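Local coordinates for haloacid dehalogenase-like hydrolase (Salmonella enterica subsp. enterica serovar Typhi, PDB 4EZE), which probably hydrolyses O-phosphoserine to serine and phosphate, the last step of serine biosynthesis, as a magnesium-dependent phosphatase of the haloacid dehalogenase superfamily, at residues Ile65-Leu70 / Gly305-Leu310. Numbering follows the deposited sequence.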
ATOM      1  N   ILE A  65      -8.029  10.724  13.574  1.00 49.01           N
ATOM      2  CA  ILE A  65      -8.039   9.290  13.264  1.00 52.12           C
ATOM      3  C   ILE A  65      -8.263   8.476  14.508  1.00 56.47           C
ATOM      4  O   ILE A  65      -8.010   7.277  14.535  1.00 51.17           O
ATOM      5  CB  ILE A  65      -6.732   8.821  12.631  1.00 41.56           C
ATOM      6  CG1 ILE A  65      -5.555   9.165  13.542  1.00 42.35           C
ATOM      7  CG2 ILE A  65      -6.538   9.483  11.276  1.00 38.93           C
ATOM      8  CD1 ILE A  65      -4.237   8.576  13.061  1.00 52.31           C
ATOM      9  N   ASN A  66      -8.742   9.145  15.541  1.00 54.99           N
ATOM     10  CA  ASN A  66      -9.026   8.494  16.814  1.00 58.99           C
ATOM     11  C   ASN A  66      -7.938   7.553  17.281  1.00 57.54           C
ATOM     12  O   ASN A  66      -8.204   6.398  17.597  1.00 52.98           O
ATOM     13  CB  ASN A  66     -10.319   7.711  16.733  1.00 50.84           C
ATOM     14  CG  ASN A  66     -10.699   7.140  18.060  1.00 55.39           C
ATOM     15  OD1 ASN A  66     -10.175   7.555  19.092  1.00 83.63           O
ATOM     16  ND2 ASN A  66     -11.608   6.180  18.054  1.00 54.94           N
ATOM     17  N   THR A  67      -6.714   8.053  17.345  1.00 51.90           N
ATOM     18  CA  THR A  67      -5.578   7.206  17.645  1.00 42.23           C
ATOM     19  C   THR A  67      -4.692   7.887  18.656  1.00 47.15           C
ATOM     20  O   THR A  67      -4.119   8.934  18.375  1.00 45.68           O
ATOM     21  CB  THR A  67      -4.738   6.962  16.376  1.00 56.32           C
ATOM     22  OG1 THR A  67      -5.540   6.304  15.398  1.00 51.55           O
ATOM     23  CG2 THR A  67      -3.543   6.094  16.681  1.00 51.28           C
ATOM     24  N   ALA A  68      -4.577   7.297  19.838  1.00 57.84           N
ATOM     25  CA  ALA A  68      -3.607   7.765  20.811  1.00 62.67           C
ATOM     26  C   ALA A  68      -2.266   7.118  20.475  1.00 51.86           C
ATOM     27  O   ALA A  68      -2.209   5.917  20.247  1.00 49.66           O
ATOM     28  CB  ALA A  68      -4.052   7.385  22.208  1.00 56.30           C
ATOM     29  N   TYR A  69      -1.200   7.909  20.421  1.00 46.14           N
ATOM     30  CA  TYR A  69       0.128   7.376  20.133  1.00 35.94           C
ATOM     31  C   TYR A  69       1.218   7.905  21.061  1.00 55.33           C
ATOM     32  O   TYR A  69       1.009   8.847  21.822  1.00 49.19           O
ATOM     33  CB  TYR A  69       0.528   7.703  18.705  1.00 46.61           C
ATOM     34  CG  TYR A  69       0.542   9.176  18.456  1.00 49.95           C
ATOM     35  CD1 TYR A  69      -0.653   9.871  18.320  1.00 58.75           C
ATOM     36  CD2 TYR A  69       1.739   9.880  18.371  1.00 49.49           C
ATOM     37  CE1 TYR A  69      -0.661  11.227  18.088  1.00 43.73           C
ATOM     38  CE2 TYR A  69       1.746  11.246  18.141  1.00 49.97           C
ATOM     39  CZ  TYR A  69       0.537  11.916  18.012  1.00 62.91           C
ATOM     40  OH  TYR A  69       0.500  13.273  17.799  1.00 48.31           O
ATOM     41  N   LEU A  70       2.395   7.296  20.967  1.00 46.60           N
ATOM     42  CA  LEU A  70       3.563   7.718  21.727  1.00 45.38           C
ATOM     43  C   LEU A  70       4.563   8.346  20.770  1.00 47.21           C
ATOM     44  O   LEU A  70       4.914   7.753  19.763  1.00 44.40           O
ATOM     45  CB  LEU A  70       4.218   6.531  22.436  1.00 46.03           C
ATOM     46  CG  LEU A  70       5.395   6.903  23.344  1.00 70.30           C
ATOM     47  CD1 LEU A  70       4.942   7.666  24.586  1.00 40.88           C
ATOM     48  CD2 LEU A  70       6.136   5.645  23.738  1.00 37.99           C
ATOM     49  N   GLY A 305      -4.761   0.114  10.489  1.00 33.85           N
ATOM     50  CA  GLY A 305      -5.255   0.352   9.136  1.00 38.62           C
ATOM     51  C   GLY A 305      -4.591   1.566   8.537  1.00 35.74           C
ATOM     52  O   GLY A 305      -3.640   2.101   9.100  1.00 43.82           O
ATOM     53  N   PHE A 306      -5.097   2.002   7.398  1.00 47.07           N
ATOM     54  CA  PHE A 306      -4.519   3.116   6.670  1.00 43.11           C
ATOM     55  C   PHE A 306      -4.764   4.470   7.376  1.00 38.40           C
ATOM     56  O   PHE A 306      -4.258   5.515   6.938  1.00 40.25           O
ATOM     57  CB  PHE A 306      -5.098   3.159   5.261  1.00 40.12           C
ATOM     58  CG  PHE A 306      -4.435   2.225   4.299  1.00 37.11           C
ATOM     59  CD1 PHE A 306      -3.162   2.475   3.834  1.00 39.36           C
ATOM     60  CD2 PHE A 306      -5.096   1.111   3.840  1.00 44.42           C
ATOM     61  CE1 PHE A 306      -2.548   1.607   2.939  1.00 38.23           C
ATOM     62  CE2 PHE A 306      -4.510   0.253   2.923  1.00 34.19           C
ATOM     63  CZ  PHE A 306      -3.226   0.502   2.464  1.00 37.84           C
ATOM     64  N   GLU A 307      -5.532   4.477   8.457  1.00 37.60           N
ATOM     65  CA  GLU A 307      -5.636   5.723   9.226  1.00 34.54           C
ATOM     66  C   GLU A 307      -4.222   6.189   9.557  1.00 51.26           C
ATOM     67  O   GLU A 307      -3.954   7.399   9.587  1.00 61.71           O
ATOM     68  CB  GLU A 307      -6.502   5.564  10.476  1.00 41.34           C
ATOM     69  CG  GLU A 307      -5.882   4.712  11.589  1.00 38.79           C
ATOM     70  CD  GLU A 307      -6.032   3.224  11.336  1.00 47.20           C
ATOM     71  OE1 GLU A 307      -6.503   2.879  10.230  1.00 43.88           O
ATOM     72  OE2 GLU A 307      -5.693   2.405  12.242  1.00 48.70           O
ATOM     73  N   LEU A 308      -3.306   5.235   9.754  1.00 43.57           N
ATOM     74  CA  LEU A 308      -1.914   5.557  10.145  1.00 44.20           C
ATOM     75  C   LEU A 308      -1.129   6.394   9.124  1.00 38.65           C
ATOM     76  O   LEU A 308      -0.123   6.990   9.472  1.00 41.23           O
ATOM     77  CB  LEU A 308      -1.101   4.297  10.480  1.00 43.44           C
ATOM     78  CG  LEU A 308      -1.495   3.348  11.622  1.00 43.10           C
ATOM     79  CD1 LEU A 308      -0.297   2.507  12.033  1.00 35.82           C
ATOM     80  CD2 LEU A 308      -2.012   4.105  12.830  1.00 40.15           C
ATOM     81  N   LEU A 309      -1.564   6.452   7.866  1.00 46.15           N
ATOM     82  CA  LEU A 309      -0.878   7.347   6.927  1.00 35.22           C
ATOM     83  C   LEU A 309      -0.868   8.799   7.449  1.00 38.34           C
ATOM     84  O   LEU A 309      -0.057   9.633   7.036  1.00 40.40           O
ATOM     85  CB  LEU A 309      -1.522   7.299   5.553  1.00 34.35           C
ATOM     86  CG  LEU A 309      -1.448   5.968   4.817  1.00 44.08           C
ATOM     87  CD1 LEU A 309      -2.237   6.105   3.536  1.00 39.94           C
ATOM     88  CD2 LEU A 309      -0.007   5.657   4.486  1.00 42.63           C
ATOM     89  N   LEU A 310      -1.763   9.125   8.366  1.00 40.83           N
ATOM     90  CA  LEU A 310      -1.665  10.458   8.957  1.00 35.65           C
ATOM     91  C   LEU A 310      -0.233  10.829   9.345  1.00 59.27           C
ATOM     92  O   LEU A 310       0.219  11.943   9.064  1.00 53.26           O
ATOM     93  CB  LEU A 310      -2.554  10.578  10.185  1.00 41.94           C
ATOM     94  CG  LEU A 310      -2.692  12.047  10.595  1.00 55.35           C
ATOM     95  CD1 LEU A 310      -3.462  12.785   9.522  1.00 46.36           C
ATOM     96  CD2 LEU A 310      -3.392  12.160  11.927  1.00 35.61           C
TER
HETATM   97  O   HOH W   1      -5.480   3.456  14.703  1.00 46.08           O
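One water links the carboxylate of Glu307 to Thr67; from CB the Glu307 chain bends back (chi1 70°, chi2 -80°), and its OE2 accepts the backbone N of Gly305 on the syn side, 32° out of the carboxylate plane, at 3.0 Å. Thr67 O lies in plane at the edge of the Tyr69 ring, which also packs edge-to-face with Phe311. The water donates to Glu307 OE2 and to Thr67 OG1 (2.9 Å). That hydroxyl in turn gives its proton to Ile65 O at 2.8 Å, approaching from above the carbonyl plane.

Otherwise Ile65 packs on the 3-10 backbone and on aliphatic atoms. Its CG2 and CD1 each lie 3.7 Å from Glu307 O, and its CB meets Glu307 CB at 3.9 Å, the side chains crossing at about a right angle. CD1 also reaches Leu310 CD2 at 3.9 Å. Thr186 and Ile187 of helix 184-193 touch Ile65 too.

The contact joins the hairpin turn of the antiparallel sheet, with its G1 beta bulge at Asn66 and Thr67, to the 3-10 turn after strand 299-301, away from the metal site. Between the segments themselves the link is van der Waals packing and one bridging water, and the donors at OE2 would be expected to favour an ionised Glu307.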